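Local coordinates for protein 1-pyrroline-5-carboxylate dehydrogenase (Thermus thermophilus, PDB 1UZB) that probably oxidises L-glutamate gamma-semialdehyde, the open form of 1-pyrroline-5-carboxylate, to glutamate with a nicotinamide cofactor, as an aldehyde dehydrogenase family member, at residues 326-331 against 423-428. Residues are numbered along the deposited sequence; the frame is centred on the assembly and turned at random.
Sequences SRLILT and LSVIRV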
loop_
_atom_site.group_PDB
_atom_site.type_symbol
_atom_site.label_atom_id
_atom_site.label_comp_id
_atom_site.label_asym_id
_atom_site.label_seq_id
_atom_site.Cartn_x
_atom_site.Cartn_y
_atom_site.Cartn_z
ATOM N N SER A 326 -10.767 -1.511 42.170
ATOM C CA SER A 326 -10.678 -1.619 43.622
ATOM C C SER A 326 -10.781 -0.231 44.248
ATOM O O SER A 326 -10.844 -0.091 45.471
ATOM C CB SER A 326 -9.370 -2.299 44.046
ATOM O OG SER A 326 -8.234 -1.626 43.539
ATOM N N ARG A 327 -10.788 0.798 43.404
ATOM C CA ARG A 327 -10.922 2.171 43.869
ATOM C C ARG A 327 -12.006 2.862 43.053
ATOM O O ARG A 327 -12.068 2.704 41.830
ATOM C CB ARG A 327 -9.608 2.949 43.715
ATOM C CG ARG A 327 -8.448 2.424 44.549
ATOM C CD ARG A 327 -7.240 3.348 44.428
ATOM N NE ARG A 327 -6.747 3.407 43.055
ATOM C CZ ARG A 327 -6.077 4.433 42.540
ATOM N NH1 ARG A 327 -5.672 4.386 41.277
ATOM N NH2 ARG A 327 -5.823 5.510 43.277
ATOM N N LEU A 328 -12.874 3.601 43.736
ATOM C CA LEU A 328 -13.935 4.364 43.085
ATOM C C LEU A 328 -13.701 5.799 43.537
ATOM O O LEU A 328 -13.871 6.120 44.712
ATOM C CB LEU A 328 -15.320 3.882 43.529
ATOM C CG LEU A 328 -16.487 4.689 42.953
ATOM C CD1 LEU A 328 -16.462 4.639 41.428
ATOM C CD2 LEU A 328 -17.793 4.133 43.481
ATOM N N ILE A 329 -13.269 6.646 42.607
ATOM C CA ILE A 329 -12.971 8.045 42.901
ATOM C C ILE A 329 -14.123 8.903 42.413
ATOM O O ILE A 329 -14.370 9.010 41.212
ATOM C CB ILE A 329 -11.657 8.468 42.209
ATOM C CG1 ILE A 329 -10.516 7.556 42.670
ATOM C CG2 ILE A 329 -11.329 9.917 42.536
ATOM C CD1 ILE A 329 -9.243 7.713 41.863
ATOM N N LEU A 330 -14.833 9.516 43.353
ATOM C CA LEU A 330 -15.989 10.335 43.024
ATOM C C LEU A 330 -15.790 11.809 43.332
ATOM O O LEU A 330 -15.380 12.162 44.437
ATOM C CB LEU A 330 -17.210 9.832 43.801
ATOM C CG LEU A 330 -17.522 8.338 43.657
ATOM C CD1 LEU A 330 -18.653 7.927 44.595
ATOM C CD2 LEU A 330 -17.888 8.042 42.212
ATOM N N THR A 331 -16.079 12.668 42.358
ATOM C CA THR A 331 -15.965 14.103 42.577
ATOM C C THR A 331 -17.122 14.455 43.509
ATOM O O THR A 331 -18.085 13.698 43.625
ATOM C CB THR A 331 -16.076 14.896 41.255
ATOM O OG1 THR A 331 -17.363 14.679 40.665
ATOM C CG2 THR A 331 -14.994 14.454 40.283
ATOM N N LEU A 423 -14.151 -2.893 47.576
ATOM C CA LEU A 423 -14.085 -1.616 46.880
ATOM C C LEU A 423 -13.870 -0.462 47.850
ATOM O O LEU A 423 -14.589 -0.342 48.846
ATOM C CB LEU A 423 -15.385 -1.388 46.110
ATOM C CG LEU A 423 -15.498 -0.097 45.306
ATOM C CD1 LEU A 423 -14.463 -0.090 44.193
ATOM C CD2 LEU A 423 -16.900 0.012 44.732
ATOM N N SER A 424 -12.889 0.388 47.546
ATOM C CA SER A 424 -12.577 1.556 48.371
ATOM C C SER A 424 -13.037 2.818 47.647
ATOM O O SER A 424 -12.580 3.108 46.540
ATOM C CB SER A 424 -11.071 1.638 48.632
ATOM O OG SER A 424 -10.624 0.555 49.435
ATOM N N VAL A 425 -13.935 3.568 48.277
ATOM C CA VAL A 425 -14.471 4.786 47.682
ATOM C C VAL A 425 -13.786 6.012 48.264
ATOM O O VAL A 425 -13.739 6.202 49.485
ATOM C CB VAL A 425 -15.991 4.883 47.910
ATOM C CG1 VAL A 425 -16.561 6.082 47.169
ATOM C CG2 VAL A 425 -16.660 3.598 47.435
ATOM N N ILE A 426 -13.259 6.837 47.367
ATOM C CA ILE A 426 -12.528 8.046 47.721
ATOM C C ILE A 426 -13.276 9.266 47.193
ATOM O O ILE A 426 -13.628 9.326 46.018
ATOM C CB ILE A 426 -11.110 7.992 47.107
ATOM C CG1 ILE A 426 -10.416 6.694 47.534
ATOM C CG2 ILE A 426 -10.302 9.207 47.533
ATOM C CD1 ILE A 426 -9.156 6.366 46.747
ATOM N N ARG A 427 -13.522 10.233 48.069
ATOM C CA ARG A 427 -14.235 11.449 47.701
ATOM C C ARG A 427 -13.246 12.584 47.453
ATOM O O ARG A 427 -12.422 12.892 48.312
ATOM C CB ARG A 427 -15.206 11.827 48.825
ATOM C CG ARG A 427 -16.011 13.094 48.579
ATOM C CD ARG A 427 -17.167 13.200 49.564
ATOM N NE ARG A 427 -16.711 13.327 50.945
ATOM C CZ ARG A 427 -16.319 14.468 51.506
ATOM N NH1 ARG A 427 -15.917 14.483 52.770
ATOM N NH2 ARG A 427 -16.342 15.597 50.811
ATOM N N VAL A 428 -13.329 13.195 46.274
ATOM C CA VAL A 428 -12.435 14.291 45.908
ATOM C C VAL A 428 -13.246 15.513 45.487
ATOM O O VAL A 428 -14.432 15.401 45.181
ATOM C CB VAL A 428 -11.474 13.871 44.765
ATOM C CG1 VAL A 428 -10.661 12.658 45.195
ATOM C CG2 VAL A 428 -12.256 13.552 43.500
HETATM O O HOH W 1 -9.978 -1.641 47.610
#
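Leu328 and Leu330 reach Val425 through its two methyl groups, one each. Val425 CG2 lies alongside Leu328, 4.1 Å from CB and equally far from CD2, the two side chains pointing the same way. Its other methyl, set trans to the backbone N (chi1 -174°), crosses the end of Leu330, with CG1 3.8 Å from CD1 of that leucine. Leu423 CD1 extends this apolar row, 4.1 Å from Leu328 CB. Without the two valine methyls, as with an alanine here, a gap would probably open beside Leu328 and Leu330, on the side Val425 fills, freeing the leucine methyls to turn. On the other face Ile329 CG2 meets both methyls of Val428, while Ile426 CD1 touches Ile329 CG1 more loosely at 4.5 Å. The backbones beneath are joined as a parallel pair by five N-H...O bonds in the alternating pattern of such strands: Leu328 and Leu330 each donate and accept, at Ser424 O and Ile426 N, then Ile426 O and Val428 N. Both strands are inner members of the seven-stranded sheet of the aldehyde dehydrogenase fold's catalytic domain, with strand 293-297 flanking 326-331 and 402-405 flanking 423-428. The Leu330 N to Ile426 O bond, 2.9 Å, lies nearly in line with the carbonyl, whereas Ser424 N approaches Ser326 O from above its plane, 41° out. A water bridges Ser326 O and Ser424 OG, which has a further partner in Ile413 O. Helix 332-346 packs on the Val425 and Leu330 face through Tyr335, and helix 431-439 covers Ile329 and Val428. Arg327, bent at its third torsion (chi3 -63°), has its guanidinium bonded to the carbonyls of Val437 and Ala438, and Ile329 CD1 lies above one face, displaced toward its rim, 4.3 Å from the plane.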